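PDB 6TGF: exopolysaccharide biosynthesis protein from Pantoea stewartii subsp. stewartii DC283, which modifies the glycan matrix of the bacterial biofilm, probably by hydrolysing exopolysaccharide, and folds as a parallel beta-helix like that of bacteriophage tailspikes. Local coordinates for the interface of chains A and B. Coordinates in Å, arbitrary orientation; residue numbers count along the deposited sequence, not the author numbering. Chains: chain A/B, Exopolysaccharide biosynthesis protein.

Contact 1: the interface of chains A and B. Residues chain A 579, 720-721; chain B 692, 696-699.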
loop_
_atom_site.group_PDB
_atom_site.type_symbol
_atom_site.label_atom_id
_atom_site.label_comp_id
_atom_site.label_asym_id
_atom_site.label_seq_id
_atom_site.Cartn_x
_atom_site.Cartn_y
_atom_site.Cartn_z
ATOM N N MET A 579 62.511 -6.187 -13.615
ATOM C CA MET A 579 63.798 -6.285 -12.875
ATOM C C MET A 579 63.737 -5.375 -11.643
ATOM O O MET A 579 64.142 -5.827 -10.552
ATOM C CB MET A 579 64.972 -5.866 -13.766
ATOM C CG MET A 579 65.031 -6.619 -15.082
ATOM S SD MET A 579 65.355 -8.386 -14.859
ATOM C CE MET A 579 67.145 -8.371 -14.770
ATOM N N VAL A 720 69.078 -14.233 -8.227
ATOM C CA VAL A 720 68.245 -13.162 -7.604
ATOM C C VAL A 720 68.575 -11.839 -8.304
ATOM O O VAL A 720 69.772 -11.561 -8.499
ATOM C CB VAL A 720 68.479 -13.078 -6.083
ATOM C CG1 VAL A 720 67.702 -11.934 -5.445
ATOM C CG2 VAL A 720 68.145 -14.392 -5.392
ATOM N N VAL A 721 67.546 -11.069 -8.671
ATOM C CA VAL A 721 67.680 -9.731 -9.321
ATOM C C VAL A 721 67.669 -8.669 -8.215
ATOM O O VAL A 721 66.617 -8.028 -8.013
ATOM C CB VAL A 721 66.573 -9.486 -10.366
ATOM C CG1 VAL A 721 66.814 -8.209 -11.160
ATOM C CG2 VAL A 721 66.409 -10.667 -11.311
ATOM N N ASN B 692 59.747 -12.311 -11.102
ATOM C CA ASN B 692 59.562 -11.982 -12.543
ATOM C C ASN B 692 59.166 -13.251 -13.310
ATOM O O ASN B 692 59.226 -14.350 -12.719
ATOM C CB ASN B 692 60.793 -11.282 -13.130
ATOM C CG ASN B 692 61.972 -12.196 -13.389
ATOM O OD1 ASN B 692 61.920 -13.393 -13.117
ATOM N ND2 ASN B 692 63.047 -11.637 -13.920
ATOM N N ASP B 696 62.839 -15.594 -11.492
ATOM C CA ASP B 696 63.852 -15.087 -10.530
ATOM C C ASP B 696 63.144 -14.290 -9.430
ATOM O O ASP B 696 62.295 -13.441 -9.770
ATOM C CB ASP B 696 64.899 -14.207 -11.219
ATOM C CG ASP B 696 66.039 -14.975 -11.867
ATOM O OD1 ASP B 696 66.139 -16.197 -11.631
ATOM O OD2 ASP B 696 66.823 -14.342 -12.603
ATOM N N LEU B 697 63.488 -14.570 -8.170
ATOM C CA LEU B 697 63.145 -13.731 -6.992
ATOM C C LEU B 697 63.744 -12.335 -7.206
ATOM O O LEU B 697 64.925 -12.261 -7.597
ATOM C CB LEU B 697 63.707 -14.393 -5.728
ATOM C CG LEU B 697 63.618 -13.573 -4.440
ATOM C CD1 LEU B 697 62.175 -13.422 -3.989
ATOM C CD2 LEU B 697 64.454 -14.205 -3.338
ATOM N N LEU B 698 62.951 -11.282 -6.989
ATOM C CA LEU B 698 63.406 -9.867 -7.015
ATOM C C LEU B 698 63.531 -9.367 -5.573
ATOM O O LEU B 698 62.595 -9.609 -4.787
ATOM C CB LEU B 698 62.408 -9.006 -7.800
ATOM C CG LEU B 698 61.902 -9.584 -9.123
ATOM C CD1 LEU B 698 60.982 -8.593 -9.821
ATOM C CD2 LEU B 698 63.051 -9.967 -10.042
ATOM N N LEU B 699 64.651 -8.713 -5.245
ATOM C CA LEU B 699 64.872 -8.007 -3.955
ATOM C C LEU B 699 65.301 -6.567 -4.249
ATOM O O LEU B 699 65.999 -6.350 -5.260
ATOM C CB LEU B 699 65.942 -8.736 -3.135
ATOM C CG LEU B 699 65.652 -10.197 -2.791
ATOM C CD1 LEU B 699 66.815 -10.806 -2.021
ATOM C CD2 LEU B 699 64.364 -10.336 -1.993
#
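A:Val721 and B:Leu698 form the apolar centre of this patch, where two copies of a tailspike-like protein join strands near their C-terminal ends. The two side chains lie side by side and point the same way. One methyl of the leucine, CD2 of B:Leu698, does the touching: it rests 3.6 Å from CB of A:Val721 and almost as near to the CG2 methyl. With CG1 of A:Val721 anti to the backbone N (chi1 -172°), the other methyl, CG2, lies beside that nitrogen and faces B:Leu698 and B:Asp696.

A second apolar pair forms one residue back along chain A. CG1 of A:Val720 reaches CD1 of B:Leu699 at 3.7 Å, the two side chains meeting at a slant. The same methyl also passes beside the carbonyl oxygen of B:Leu697, so it packs against backbone as well as side chain.

Both pairs project from strand 716-722 of A and strand 697-700 of B, which run parallel; A:Val721 N donates to B:Leu697 O at 3.1 Å. The next rung, from B:Leu699 N to A:Val721 O, is weak at 3.5 Å.

Toward the polar rim, B:Asp696 crosses A:Val721 at about a right angle and offers its methylene: CB lies 3.8 Å from CG2 of the valine. The backbone N of B:Asp696 bonds OD1 of B:Asn692 at 2.9 Å, with the donor tilted from the plane of the side-chain amide. That bond braces the loop just ahead of strand 697-700 and helps fix the amide's rotation. Farther out, ND2 of B:Asn692 comes within 4.1 Å of SD of A:Met579, a loose contact at the edge.

Contact 2: the interface of chains A and B. Residues chain A 706, 709, 711, 732; chain B 714, 717, 728, 730.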
loop_
_atom_site.group_PDB
_atom_site.type_symbol
_atom_site.label_atom_id
_atom_site.label_comp_id
_atom_site.label_asym_id
_atom_site.label_seq_id
_atom_site.Cartn_x
_atom_site.Cartn_y
_atom_site.Cartn_z
ATOM N N ALA A 706 77.545 -20.449 14.031
ATOM C CA ALA A 706 78.609 -20.644 13.016
ATOM C C ALA A 706 79.199 -22.057 13.134
ATOM O O ALA A 706 79.666 -22.587 12.108
ATOM C CB ALA A 706 79.674 -19.587 13.178
ATOM N N VAL A 709 77.831 -24.676 10.747
ATOM C CA VAL A 709 77.945 -24.245 9.321
ATOM C C VAL A 709 79.337 -24.615 8.797
ATOM O O VAL A 709 80.335 -24.262 9.458
ATOM C CB VAL A 709 77.672 -22.735 9.161
ATOM C CG1 VAL A 709 77.568 -22.334 7.696
ATOM C CG2 VAL A 709 76.428 -22.297 9.917
ATOM N N THR A 711 81.773 -23.352 6.907
ATOM C CA THR A 711 82.075 -21.932 6.574
ATOM C C THR A 711 83.149 -21.842 5.478
ATOM O O THR A 711 83.450 -20.708 5.051
ATOM C CB THR A 711 82.519 -21.166 7.828
ATOM O OG1 THR A 711 81.735 -21.622 8.930
ATOM C CG2 THR A 711 82.381 -19.665 7.696
ATOM N N PHE A 732 75.497 -21.487 2.375
ATOM C CA PHE A 732 76.515 -22.434 2.902
ATOM C C PHE A 732 75.826 -23.718 3.374
ATOM O O PHE A 732 74.619 -23.680 3.683
ATOM C CB PHE A 732 77.316 -21.779 4.027
ATOM C CG PHE A 732 78.326 -20.764 3.561
ATOM C CD1 PHE A 732 78.049 -19.405 3.600
ATOM C CD2 PHE A 732 79.557 -21.167 3.075
ATOM C CE1 PHE A 732 78.986 -18.473 3.181
ATOM C CE2 PHE A 732 80.490 -20.232 2.653
ATOM C CZ PHE A 732 80.204 -18.890 2.701
ATOM N N PRO B 714 82.006 -13.747 6.741
ATOM C CA PRO B 714 80.615 -13.609 7.170
ATOM C C PRO B 714 80.534 -13.512 8.702
ATOM O O PRO B 714 81.107 -14.361 9.363
ATOM C CB PRO B 714 79.939 -14.892 6.659
ATOM C CG PRO B 714 80.807 -15.344 5.500
ATOM C CD PRO B 714 82.212 -14.906 5.858
ATOM N N PHE B 717 75.150 -16.372 10.256
ATOM C CA PHE B 717 74.226 -17.041 9.302
ATOM C C PHE B 717 72.805 -17.056 9.875
ATOM O O PHE B 717 72.641 -16.847 11.096
ATOM C CB PHE B 717 74.683 -18.474 9.021
ATOM C CG PHE B 717 76.089 -18.597 8.493
ATOM C CD1 PHE B 717 77.175 -18.598 9.356
ATOM C CD2 PHE B 717 76.326 -18.712 7.133
ATOM C CE1 PHE B 717 78.468 -18.706 8.869
ATOM C CE2 PHE B 717 77.619 -18.822 6.651
ATOM C CZ PHE B 717 78.687 -18.820 7.516
ATOM N N ALA B 728 72.211 -22.316 5.046
ATOM C CA ALA B 728 72.655 -21.155 5.853
ATOM C C ALA B 728 72.868 -19.945 4.935
ATOM O O ALA B 728 73.806 -19.989 4.114
ATOM C CB ALA B 728 73.920 -21.505 6.599
ATOM N N PRO B 730 74.377 -16.480 4.454
ATOM C CA PRO B 730 75.439 -15.737 5.127
ATOM C C PRO B 730 75.154 -14.230 5.157
ATOM O O PRO B 730 74.315 -13.777 4.399
ATOM C CB PRO B 730 76.660 -16.040 4.252
ATOM C CG PRO B 730 76.078 -16.157 2.860
ATOM C CD PRO B 730 74.727 -16.814 3.064
#
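B:Phe717 pushes its ring in among A:Val709, A:Thr711 and A:Phe732, and each meets it differently. The CG1 methyl of A:Val709 sits over the middle of one face, 3.6 Å from the ring centroid, in a CH-pi contact. That methyl lies opposite the valine's backbone N (chi1 -171°), while CG2 lies above the rim of the ring, beside CG and CD1. A:Thr711 approaches at the rim, its CG2 methyl in the ring plane and 3.8 Å from CZ. Its hydroxyl OG1 turns back to donate to A:Val709 O at 3.0 Å, from above the carbonyl plane, which leaves the methyl toward the phenylalanine.

The ring of A:Phe732 stands perpendicular to that of B:Phe717 (planes at 90°, centroids 5.3 Å apart). In this edge-to-face pair B:Phe717 turns its edge to the face of A:Phe732, near the rim of that ring. The edge of A:Phe732 takes CB of B:Pro730, in plane and 3.5 Å from CE1. B:Pro714 lies farther out, near the same end of that ring.

Alongside the aromatic pair, A:Phe732 and B:Ala728 exchange two backbone hydrogen bonds: A:Phe732 N to B:Ala728 O at 2.9 Å, and B:Ala728 N to A:Phe732 O at 3.1 Å. They form an antiparallel bridge. B:Phe717 belongs to strand 716-722 and B:Ala728 and B:Pro730 to strand 725-731, whereas A:Phe732 follows strand 725-731 of its own chain. All of these residues lie close to the C-terminus, at the tip of the elongated molecule.

The C-alpha centres of contact 1 and contact 2 lie about 22 Å apart, both near the C-terminal end of the chains. Strand 716-722 serves in both, but from opposite partners: chain A supplies it in contact 1 and chain B in contact 2. Because the copies are alike, each subunit can use strand 716-722 at two places in the interface. The strand pairing is parallel at contact 1 and antiparallel at contact 2, which suggests that the C-terminal segments are intertwined. With three copies in the deposited assembly, this suits a tailspike-like trimer whose C-terminal region probably contributes to its stability.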